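Local coordinates for protein galactitol 1-phosphate 5-dehydrogenase (Escherichia coli, PDB 4UEJ) that oxidises galactitol 1-phosphate to D-tagatose 6-phosphate with NAD(+), as a homodimeric, zinc-containing member of the alcohol dehydrogenase family, at residues A[26-32]-A[119-125]; A[83-89]-A[103-109]; A[125-129]-A[294-300]. All blocks are in the same frame, centred on the assembly; numbering follows the deposited sequence.

How the contacts relate
Contacts 1 and 2 both lie in the GroES-like domain and are partly buried, with contact 2 nested inside the loop that contact 1 closes. Contact 1 is strand pairing inside a mixed sheet, with a valine and isoleucine face turned to the interior. Contact 2 is a short two-stranded antiparallel sheet whose far end is tied by a zinc ion. Contact 3 is a smaller, surface contact. It joins strand 128-130 to the loop and helix 297-307 that follow the nucleotide-binding sheet, through aromatic rings and a single hydrogen bond. The three touch one another: Ile109 packs on Ile121 and Val123, Val128 on Val28 and Val30, and Trp294 on Pro88. Contacts 1 and 3 share Arg125.

Contact 1: A[26-32]-A[119-125]; sequences DEVRVKI and EYIVVKR
Strands 27-32 and 120-124 pair antiparallel through backbone hydrogen bonds. Val28 N to Val123 O and Val30 N to Ile121 O are both 2.8 Å, and both pairs also bond in the reverse direction. Arg125 N continues the pattern to Asp26 O, and Ile32 N to Glu119 O. At that last end a water donates to both Ile32 O and Glu119 O.

Across the strands, the salt bridge is Lys124 to Glu27. The lysine chain bends about CB-CG (chi2 -53°) and brings Lys124 NZ to Glu27 OE2 at 2.9 Å, on the anti side of the carboxylate and out of its plane. Glu27 OE1 is held by the backbone N of Lys23.

Apolar contacts differ between the faces. On one, Lys31 runs alongside Tyr120, with Lys31 CB 3.6 Å from Tyr120 CE2. Arg29 lays its CB and CG on Val122 CG2 and turns at chi3, its NE making a salt bridge with Asp66. On the other, Val28 CG2 meets Val123 CG2 at 3.9 Å, and Ile121 CG2 touches both Val30 CB and Ile32 CD1. Val128 packs over the valines here. Strand 27-36 thus pairs with both 60-68 and 120-124 in the mixed sheet of the GroES-like domain, its Val28, Val30, Ile121 and Val123 face turned inward.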
loop_
_atom_site.group_PDB
_atom_site.type_symbol
_atom_site.label_atom_id
_atom_site.label_comp_id
_atom_site.label_asym_id
_atom_site.label_seq_id
_atom_site.Cartn_x
_atom_site.Cartn_y
_atom_site.Cartn_z
ATOM N N ASP A 26 37.479 10.276 11.277
ATOM C CA ASP A 26 36.512 9.188 11.221
ATOM C C ASP A 26 36.364 8.597 9.819
ATOM O O ASP A 26 35.383 7.906 9.529
ATOM C CB ASP A 26 35.148 9.661 11.756
ATOM C CG ASP A 26 34.489 10.725 10.876
ATOM O OD1 ASP A 26 35.181 11.385 10.073
ATOM O OD2 ASP A 26 33.259 10.910 11.003
ATOM N N GLU A 27 37.344 8.848 8.958
ATOM C CA GLU A 27 37.317 8.273 7.617
ATOM C C GLU A 27 38.247 7.074 7.471
ATOM O O GLU A 27 39.162 6.881 8.267
ATOM C CB GLU A 27 37.686 9.329 6.574
ATOM C CG GLU A 27 36.633 10.382 6.397
ATOM C CD GLU A 27 37.035 11.449 5.399
ATOM O OE1 GLU A 27 38.251 11.655 5.186
ATOM O OE2 GLU A 27 36.130 12.072 4.816
ATOM N N VAL A 28 37.990 6.264 6.448
ATOM C CA VAL A 28 38.899 5.192 6.057
ATOM C C VAL A 28 39.120 5.247 4.554
ATOM O O VAL A 28 38.316 5.829 3.824
ATOM C CB VAL A 28 38.349 3.794 6.418
ATOM C CG1 VAL A 28 38.079 3.687 7.908
ATOM C CG2 VAL A 28 37.079 3.516 5.630
ATOM N N ARG A 29 40.202 4.639 4.083
ATOM C CA ARG A 29 40.381 4.483 2.648
ATOM C C ARG A 29 40.287 3.014 2.295
ATOM O O ARG A 29 40.878 2.165 2.959
ATOM C CB ARG A 29 41.723 5.051 2.162
ATOM C CG ARG A 29 41.883 4.955 0.651
ATOM C CD ARG A 29 42.987 5.856 0.103
ATOM N NE ARG A 29 44.288 5.563 0.690
ATOM C CZ ARG A 29 45.021 6.448 1.352
ATOM N NH1 ARG A 29 44.580 7.689 1.508
ATOM N NH2 ARG A 29 46.198 6.094 1.854
ATOM N N VAL A 30 39.535 2.725 1.248
ATOM C CA VAL A 30 39.357 1.351 0.808
ATOM C C VAL A 30 40.013 1.105 -0.544
ATOM O O VAL A 30 39.784 1.836 -1.498
ATOM C CB VAL A 30 37.863 0.987 0.706
ATOM C CG1 VAL A 30 37.705 -0.464 0.303
ATOM C CG2 VAL A 30 37.159 1.262 2.030
ATOM N N LYS A 31 40.825 0.059 -0.626
ATOM C CA LYS A 31 41.309 -0.398 -1.913
ATOM C C LYS A 31 40.269 -1.361 -2.465
ATOM O O LYS A 31 40.030 -2.424 -1.892
ATOM C CB LYS A 31 42.673 -1.066 -1.780
ATOM C CG LYS A 31 43.247 -1.534 -3.090
ATOM C CD LYS A 31 44.631 -2.148 -2.879
ATOM C CE LYS A 31 45.047 -3.008 -4.060
ATOM N NZ LYS A 31 46.398 -3.614 -3.851
ATOM N N ILE A 32 39.627 -0.971 -3.560
ATOM C CA ILE A 32 38.456 -1.685 -4.052
ATOM C C ILE A 32 38.826 -2.962 -4.810
ATOM O O ILE A 32 39.674 -2.951 -5.710
ATOM C CB ILE A 32 37.603 -0.753 -4.931
ATOM C CG1 ILE A 32 37.072 0.393 -4.068
ATOM C CG2 ILE A 32 36.452 -1.504 -5.568
ATOM C CD1 ILE A 32 36.320 1.451 -4.823
ATOM N N GLU A 119 39.863 2.575 -8.117
ATOM C CA GLU A 119 40.826 1.730 -7.419
ATOM C C GLU A 119 40.811 1.962 -5.917
ATOM O O GLU A 119 40.988 1.028 -5.134
ATOM C CB GLU A 119 42.237 1.961 -7.948
ATOM C CG GLU A 119 42.467 1.450 -9.335
ATOM C CD GLU A 119 43.903 1.647 -9.760
ATOM O OE1 GLU A 119 44.779 0.920 -9.242
ATOM O OE2 GLU A 119 44.156 2.543 -10.591
ATOM N N TYR A 120 40.615 3.216 -5.525
ATOM C CA TYR A 120 40.537 3.580 -4.119
ATOM C C TYR A 120 39.399 4.549 -3.870
ATOM O O TYR A 120 39.016 5.317 -4.753
ATOM C CB TYR A 120 41.837 4.227 -3.634
ATOM C CG TYR A 120 43.057 3.348 -3.722
ATOM C CD1 TYR A 120 43.781 3.257 -4.902
ATOM C CD2 TYR A 120 43.512 2.636 -2.617
ATOM C CE1 TYR A 120 44.913 2.466 -4.991
ATOM C CE2 TYR A 120 44.656 1.838 -2.699
ATOM C CZ TYR A 120 45.349 1.761 -3.890
ATOM O OH TYR A 120 46.482 0.976 -3.991
ATOM N N ILE A 121 38.863 4.515 -2.660
ATOM C CA ILE A 121 37.879 5.508 -2.267
ATOM C C ILE A 121 38.044 5.858 -0.787
ATOM O O ILE A 121 38.450 5.020 0.014
ATOM C CB ILE A 121 36.445 5.005 -2.560
ATOM C CG1 ILE A 121 35.430 6.143 -2.401
ATOM C CG2 ILE A 121 36.104 3.775 -1.692
ATOM C CD1 ILE A 121 34.001 5.758 -2.780
ATOM N N VAL A 122 37.771 7.108 -0.432
ATOM C CA VAL A 122 37.740 7.497 0.965
ATOM C C VAL A 122 36.283 7.686 1.392
ATOM O O VAL A 122 35.518 8.353 0.706
ATOM C CB VAL A 122 38.546 8.786 1.209
ATOM C CG1 VAL A 122 38.279 9.330 2.598
ATOM C CG2 VAL A 122 40.038 8.512 1.013
ATOM N N VAL A 123 35.903 7.060 2.501
ATOM C CA VAL A 123 34.534 7.135 3.021
ATOM C C VAL A 123 34.549 7.210 4.546
ATOM O O VAL A 123 35.592 7.016 5.167
ATOM C CB VAL A 123 33.674 5.916 2.598
ATOM C CG1 VAL A 123 33.634 5.767 1.080
ATOM C CG2 VAL A 123 34.195 4.641 3.241
ATOM N N LYS A 124 33.393 7.475 5.152
ATOM C CA LYS A 124 33.294 7.451 6.609
ATOM C C LYS A 124 33.371 6.023 7.131
ATOM O O LYS A 124 32.983 5.082 6.440
ATOM C CB LYS A 124 31.991 8.098 7.088
ATOM C CG LYS A 124 31.740 9.483 6.539
ATOM C CD LYS A 124 32.901 10.414 6.781
ATOM C CE LYS A 124 32.582 11.783 6.198
ATOM N NZ LYS A 124 33.703 12.748 6.323
ATOM N N ARG A 125 33.879 5.869 8.350
ATOM C CA ARG A 125 33.826 4.581 9.048
ATOM C C ARG A 125 32.429 3.967 8.976
ATOM O O ARG A 125 32.270 2.759 8.775
ATOM C CB ARG A 125 34.248 4.750 10.515
ATOM C CG ARG A 125 33.958 3.537 11.405
ATOM C CD ARG A 125 34.722 2.314 10.939
ATOM N NE ARG A 125 34.400 1.126 11.726
ATOM C CZ ARG A 125 33.452 0.244 11.409
ATOM N NH1 ARG A 125 32.714 0.411 10.318
ATOM N NH2 ARG A 125 33.241 -0.809 12.187
HETATM O O HOH W 1 41.928 -1.300 -6.320
#

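Contact 2: A[83-89]-A[103-109]; sequences CVPLLPC and CAKYDFI. With ZN (zinc ion), chain C.
Cys89 SG and Cys103 SG bind the same zinc ion, at 2.4 and 2.5 Å. Cys92 and Cys95 complete the four-cysteine site. Cys103 SG lies anti to its own backbone N (chi1 178°), which carries the sulfur toward Cys89 and the zinc. It also accepts a hydrogen bond from Cys89 N at 3.5 Å, an N-H...S bond that would probably soften the charge on the thiolate.

One step from the metal site, a water donates to Leu87 O and Lys105 O and links the two segments. Strands 86-87 and 107-108 then pair as a short two-stranded antiparallel sheet. Leu87 N meets Asp107 O at 2.8 Å, well above the carbonyl plane, and Asp107 N returns to Leu87 O. This is the structural zinc lobe of the alcohol dehydrogenase family, distinct from the catalytic zinc site.

Farther out, Ile109 N bonds to Pro85 O at 2.8 Å, nearly straight at the hydrogen (174°). Pro85 CB lies over one face of the Phe108 ring, 4.1 Å from its centroid, while Pro85 CG touches CZ. The same ring meets His59 edge-to-face; His59 is a ligand of the second zinc, which is the catalytic one by similarity. Ile109 CD1 reaches Cys83 SG at 3.8 Å, and beyond it Ile109 packs on Phe61, Ile121 and Val123.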
loop_
_atom_site.group_PDB
_atom_site.type_symbol
_atom_site.label_atom_id
_atom_site.label_comp_id
_atom_site.label_asym_id
_atom_site.label_seq_id
_atom_site.Cartn_x
_atom_site.Cartn_y
_atom_site.Cartn_z
ATOM N N CYS A 83 30.990 -1.796 1.214
ATOM C CA CYS A 83 30.526 -0.429 1.375
ATOM C C CYS A 83 29.065 -0.368 1.822
ATOM O O CYS A 83 28.223 -1.083 1.293
ATOM C CB CYS A 83 30.691 0.333 0.072
ATOM S SG CYS A 83 30.091 2.016 0.128
ATOM N N VAL A 84 28.801 0.495 2.804
ATOM C CA VAL A 84 27.456 0.880 3.207
ATOM C C VAL A 84 27.253 2.267 2.613
ATOM O O VAL A 84 27.753 3.245 3.155
ATOM C CB VAL A 84 27.302 0.909 4.734
ATOM C CG1 VAL A 84 25.867 1.262 5.131
ATOM C CG2 VAL A 84 27.715 -0.421 5.327
ATOM N N PRO A 85 26.580 2.350 1.457
ATOM C CA PRO A 85 26.750 3.572 0.660
ATOM C C PRO A 85 25.963 4.787 1.151
ATOM O O PRO A 85 26.351 5.906 0.829
ATOM C CB PRO A 85 26.272 3.149 -0.736
ATOM C CG PRO A 85 25.334 1.972 -0.483
ATOM C CD PRO A 85 25.944 1.258 0.694
ATOM N N LEU A 86 24.895 4.568 1.908
ATOM C CA LEU A 86 24.095 5.675 2.454
ATOM C C LEU A 86 24.787 6.292 3.645
ATOM O O LEU A 86 25.260 5.573 4.519
ATOM C CB LEU A 86 22.703 5.187 2.875
ATOM C CG LEU A 86 21.897 6.248 3.653
ATOM C CD1 LEU A 86 21.452 7.225 2.665
ATOM C CD2 LEU A 86 20.727 5.684 4.398
ATOM N N LEU A 87 24.838 7.619 3.696
ATOM C CA LEU A 87 25.296 8.288 4.904
ATOM C C LEU A 87 24.199 9.206 5.414
ATOM O O LEU A 87 24.058 10.333 4.943
ATOM C CB LEU A 87 26.584 9.078 4.657
ATOM C CG LEU A 87 27.232 9.676 5.913
ATOM C CD1 LEU A 87 27.768 8.584 6.835
ATOM C CD2 LEU A 87 28.328 10.685 5.565
ATOM N N PRO A 88 23.406 8.719 6.378
ATOM C CA PRO A 88 22.420 9.595 7.013
ATOM C C PRO A 88 23.106 10.626 7.905
ATOM O O PRO A 88 24.298 10.481 8.230
ATOM C CB PRO A 88 21.556 8.632 7.836
ATOM C CG PRO A 88 22.357 7.418 8.011
ATOM C CD PRO A 88 23.403 7.357 6.933
ATOM N N CYS A 89 22.363 11.653 8.307
ATOM C CA CYS A 89 22.918 12.716 9.147
ATOM C C CYS A 89 22.970 12.291 10.617
ATOM O O CYS A 89 23.780 12.819 11.396
ATOM C CB CYS A 89 22.108 14.012 8.990
ATOM S SG CYS A 89 20.569 14.110 9.963
ATOM N N CYS A 103 15.992 10.326 5.763
ATOM C CA CYS A 103 16.815 11.477 6.129
ATOM C C CYS A 103 16.763 12.500 4.988
ATOM O O CYS A 103 16.898 12.137 3.823
ATOM C CB CYS A 103 18.258 11.047 6.408
ATOM S SG CYS A 103 19.321 12.418 6.811
ATOM N N ALA A 104 16.535 13.765 5.313
ATOM C CA ALA A 104 16.428 14.790 4.275
ATOM C C ALA A 104 17.815 15.198 3.785
ATOM O O ALA A 104 17.968 15.694 2.667
ATOM C CB ALA A 104 15.667 15.999 4.789
ATOM N N LYS A 105 18.822 14.972 4.624
ATOM C CA LYS A 105 20.190 15.365 4.302
ATOM C C LYS A 105 21.144 14.177 4.305
ATOM O O LYS A 105 22.114 14.161 5.064
ATOM C CB LYS A 105 20.681 16.420 5.291
ATOM C CG LYS A 105 21.475 17.550 4.655
ATOM C CD LYS A 105 22.429 18.184 5.654
ATOM C CE LYS A 105 22.497 19.692 5.458
ATOM N NZ LYS A 105 23.759 20.273 5.988
ATOM N N TYR A 106 20.874 13.180 3.469
ATOM C CA TYR A 106 21.768 12.028 3.414
ATOM C C TYR A 106 22.672 12.089 2.190
ATOM O O TYR A 106 22.301 12.644 1.156
ATOM C CB TYR A 106 20.988 10.707 3.463
ATOM C CG TYR A 106 20.120 10.312 2.272
ATOM C CD1 TYR A 106 20.681 9.869 1.071
ATOM C CD2 TYR A 106 18.734 10.303 2.381
ATOM C CE1 TYR A 106 19.883 9.461 0.014
ATOM C CE2 TYR A 106 17.929 9.912 1.322
ATOM C CZ TYR A 106 18.507 9.494 0.143
ATOM O OH TYR A 106 17.701 9.099 -0.902
ATOM N N ASP A 107 23.877 11.550 2.337
ATOM C CA ASP A 107 24.782 11.386 1.210
ATOM C C ASP A 107 24.634 9.967 0.697
ATOM O O ASP A 107 24.115 9.093 1.391
ATOM C CB ASP A 107 26.231 11.661 1.612
ATOM C CG ASP A 107 27.073 12.172 0.456
ATOM O OD1 ASP A 107 26.624 12.086 -0.714
ATOM O OD2 ASP A 107 28.188 12.665 0.725
ATOM N N PHE A 108 25.059 9.730 -0.532
ATOM C CA PHE A 108 24.986 8.376 -1.048
ATOM C C PHE A 108 26.154 8.121 -1.976
ATOM O O PHE A 108 26.308 8.787 -2.998
ATOM C CB PHE A 108 23.664 8.125 -1.771
ATOM C CG PHE A 108 23.389 6.679 -1.992
ATOM C CD1 PHE A 108 23.896 6.024 -3.101
ATOM C CD2 PHE A 108 22.660 5.957 -1.067
ATOM C CE1 PHE A 108 23.659 4.681 -3.292
ATOM C CE2 PHE A 108 22.432 4.632 -1.250
ATOM C CZ PHE A 108 22.916 3.986 -2.368
ATOM N N ILE A 109 26.991 7.168 -1.588
ATOM C CA ILE A 109 28.176 6.833 -2.352
ATOM C C ILE A 109 27.755 6.224 -3.691
ATOM O O ILE A 109 27.048 5.223 -3.731
ATOM C CB ILE A 109 29.067 5.877 -1.545
ATOM C CG1 ILE A 109 29.639 6.625 -0.336
ATOM C CG2 ILE A 109 30.163 5.257 -2.414
ATOM C CD1 ILE A 109 30.042 5.711 0.796
HETATM ZN ZN ZN C . 19.002 12.514 9.249
HETATM O O HOH W 2 24.668 12.976 5.840
#

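Contact 3: A[125-129]-A[294-300]; sequences RKNVF and WPGQEWE
The contact joins strand 128-130 of the catalytic, GroES-like part of a zinc-containing alcohol dehydrogenase to the loop and helix 297-307 that follow strand 282-285, the last strand of the nucleotide-binding sheet. Two separate touches make the contact, one polar and one aromatic.

The polar touch is Trp294 NE1 to Lys126 O, at 3.0 Å. The bond is nearly straight at the hydrogen (172°), and the oxygen lies close to the plane of the indole, at its edge. Lys126 CB approaches the same nitrogen. The indole is further fixed by Pro295 CB, which sits over the centre of one face. Tyr290 stacks on Trp294, and Phe90 and Tyr100 meet it edge-to-face. A leucine in place of Trp294 would probably leave Lys126 O without this donor and open a gap among the surrounding rings.

The aromatic touch centres on Phe129. Its ring swings out anti to the backbone N (chi1 171°) and meets Trp299 in two ways. Trp299 CB lies over one face, 4.2 Å from the ring centroid. The edge of the indole also points at the Phe129 face: the six-membered ring of Trp299 and the Phe129 ring have centroids 5.8 Å apart and planes at 60°. Phe129 CZ comes to 3.5 Å from Trp299 O. Pro295 CG touches Phe129 CD1 and, through CB, Pro295 also rests on the indole of Trp299. The peptide bond before Pro295 is cis. Gly296 follows as the N-cap residue of the helix.

Trp299 NE1 bonds to Asn289 O, and its side chain packs on helix 143-155 at Ile143, Glu144 and Thr147. On the other side of the contact, strand 128-130 pairs with strand 80-83, and Val128 packs against strand 27-36.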
loop_
_atom_site.group_PDB
_atom_site.type_symbol
_atom_site.label_atom_id
_atom_site.label_comp_id
_atom_site.label_asym_id
_atom_site.label_seq_id
_atom_site.Cartn_x
_atom_site.Cartn_y
_atom_site.Cartn_z
ATOM N N ARG A 125 33.879 5.869 8.350
ATOM C CA ARG A 125 33.826 4.581 9.048
ATOM C C ARG A 125 32.429 3.967 8.976
ATOM O O ARG A 125 32.270 2.759 8.775
ATOM C CB ARG A 125 34.248 4.750 10.515
ATOM C CG ARG A 125 33.958 3.537 11.405
ATOM C CD ARG A 125 34.722 2.314 10.939
ATOM N NE ARG A 125 34.400 1.126 11.726
ATOM C CZ ARG A 125 33.452 0.244 11.409
ATOM N NH1 ARG A 125 32.714 0.411 10.318
ATOM N NH2 ARG A 125 33.241 -0.809 12.187
ATOM N N LYS A 126 31.411 4.805 9.113
ATOM C CA LYS A 126 30.040 4.316 9.113
ATOM C C LYS A 126 29.594 3.851 7.729
ATOM O O LYS A 126 28.515 3.280 7.588
ATOM C CB LYS A 126 29.091 5.389 9.643
ATOM C CG LYS A 126 29.162 5.535 11.162
ATOM C CD LYS A 126 28.031 6.385 11.703
ATOM C CE LYS A 126 27.662 5.973 13.122
ATOM N NZ LYS A 126 28.849 5.969 14.022
ATOM N N ASN A 127 30.428 4.096 6.719
ATOM C CA ASN A 127 30.147 3.651 5.353
ATOM C C ASN A 127 30.855 2.351 4.974
ATOM O O ASN A 127 30.905 1.997 3.801
ATOM C CB ASN A 127 30.544 4.728 4.333
ATOM C CG ASN A 127 29.667 5.956 4.393
ATOM O OD1 ASN A 127 30.169 7.082 4.477
ATOM N ND2 ASN A 127 28.347 5.754 4.333
ATOM N N VAL A 128 31.436 1.655 5.944
ATOM C CA VAL A 128 31.961 0.321 5.653
ATOM C C VAL A 128 31.460 -0.682 6.676
ATOM O O VAL A 128 31.175 -0.337 7.827
ATOM C CB VAL A 128 33.504 0.276 5.618
ATOM C CG1 VAL A 128 34.043 1.121 4.471
ATOM C CG2 VAL A 128 34.087 0.734 6.932
ATOM N N PHE A 129 31.368 -1.928 6.229
ATOM C CA PHE A 129 30.807 -3.024 7.001
ATOM C C PHE A 129 31.779 -4.184 6.915
ATOM O O PHE A 129 32.070 -4.666 5.833
ATOM C CB PHE A 129 29.425 -3.393 6.454
ATOM C CG PHE A 129 28.831 -4.643 7.034
ATOM C CD1 PHE A 129 28.113 -4.599 8.219
ATOM C CD2 PHE A 129 28.924 -5.853 6.355
ATOM C CE1 PHE A 129 27.533 -5.747 8.740
ATOM C CE2 PHE A 129 28.349 -6.998 6.869
ATOM C CZ PHE A 129 27.654 -6.943 8.070
ATOM N N TRP A 294 22.187 0.966 13.060
ATOM C CA TRP A 294 22.929 1.163 11.812
ATOM C C TRP A 294 24.061 0.154 11.602
ATOM O O TRP A 294 24.846 -0.075 12.514
ATOM C CB TRP A 294 23.509 2.582 11.789
ATOM C CG TRP A 294 24.229 2.908 10.527
ATOM C CD1 TRP A 294 25.582 2.894 10.321
ATOM C CD2 TRP A 294 23.633 3.281 9.277
ATOM N NE1 TRP A 294 25.862 3.240 9.017
ATOM C CE2 TRP A 294 24.684 3.480 8.357
ATOM C CE3 TRP A 294 22.313 3.467 8.849
ATOM C CZ2 TRP A 294 24.456 3.864 7.041
ATOM C CZ3 TRP A 294 22.087 3.841 7.542
ATOM C CH2 TRP A 294 23.154 4.029 6.647
ATOM N N PRO A 295 24.165 -0.433 10.391
ATOM C CA PRO A 295 23.313 -0.229 9.212
ATOM C C PRO A 295 22.045 -1.072 9.201
ATOM O O PRO A 295 21.210 -0.903 8.311
ATOM C CB PRO A 295 24.226 -0.639 8.054
ATOM C CG PRO A 295 25.075 -1.728 8.647
ATOM C CD PRO A 295 25.332 -1.279 10.077
ATOM N N GLY A 296 21.904 -1.985 10.158
ATOM C CA GLY A 296 20.657 -2.721 10.278
ATOM C C GLY A 296 20.840 -4.218 10.226
ATOM O O GLY A 296 21.843 -4.716 9.710
ATOM N N GLN A 297 19.868 -4.944 10.769
ATOM C CA GLN A 297 19.957 -6.391 10.800
ATOM C C GLN A 297 20.068 -6.979 9.401
ATOM O O GLN A 297 20.633 -8.066 9.241
ATOM C CB GLN A 297 18.757 -6.991 11.534
ATOM C CG GLN A 297 17.456 -6.946 10.759
ATOM C CD GLN A 297 16.786 -8.303 10.715
ATOM O OE1 GLN A 297 17.434 -9.333 10.926
ATOM N NE2 GLN A 297 15.485 -8.316 10.445
ATOM N N GLU A 298 19.568 -6.264 8.389
ATOM C CA GLU A 298 19.657 -6.750 7.004
ATOM C C GLU A 298 21.099 -7.085 6.617
ATOM O O GLU A 298 21.368 -8.076 5.931
ATOM C CB GLU A 298 19.096 -5.717 6.015
ATOM C CG GLU A 298 17.583 -5.446 6.124
ATOM C CD GLU A 298 17.253 -4.290 7.067
ATOM O OE1 GLU A 298 18.011 -4.079 8.041
ATOM O OE2 GLU A 298 16.237 -3.585 6.838
ATOM N N TRP A 299 22.019 -6.236 7.044
ATOM C CA TRP A 299 23.429 -6.387 6.708
ATOM C C TRP A 299 24.053 -7.611 7.387
ATOM O O TRP A 299 24.748 -8.389 6.739
ATOM C CB TRP A 299 24.168 -5.095 7.075
ATOM C CG TRP A 299 23.756 -4.015 6.132
ATOM C CD1 TRP A 299 22.566 -3.328 6.131
ATOM C CD2 TRP A 299 24.487 -3.553 4.996
ATOM N NE1 TRP A 299 22.528 -2.447 5.070
ATOM C CE2 TRP A 299 23.701 -2.569 4.358
ATOM C CE3 TRP A 299 25.747 -3.863 4.459
ATOM C CZ2 TRP A 299 24.128 -1.898 3.215
ATOM C CZ3 TRP A 299 26.164 -3.204 3.330
ATOM C CH2 TRP A 299 25.360 -2.227 2.718
ATOM N N GLU A 300 23.782 -7.785 8.679
ATOM C CA GLU A 300 24.218 -8.985 9.397
ATOM C C GLU A 300 23.608 -10.239 8.802
ATOM O O GLU A 300 24.301 -11.232 8.608
ATOM C CB GLU A 300 23.855 -8.919 10.884
ATOM C CG GLU A 300 24.424 -7.746 11.632
ATOM C CD GLU A 300 24.308 -7.930 13.130
ATOM O OE1 GLU A 300 23.225 -8.360 13.589
ATOM O OE2 GLU A 300 25.298 -7.652 13.843
#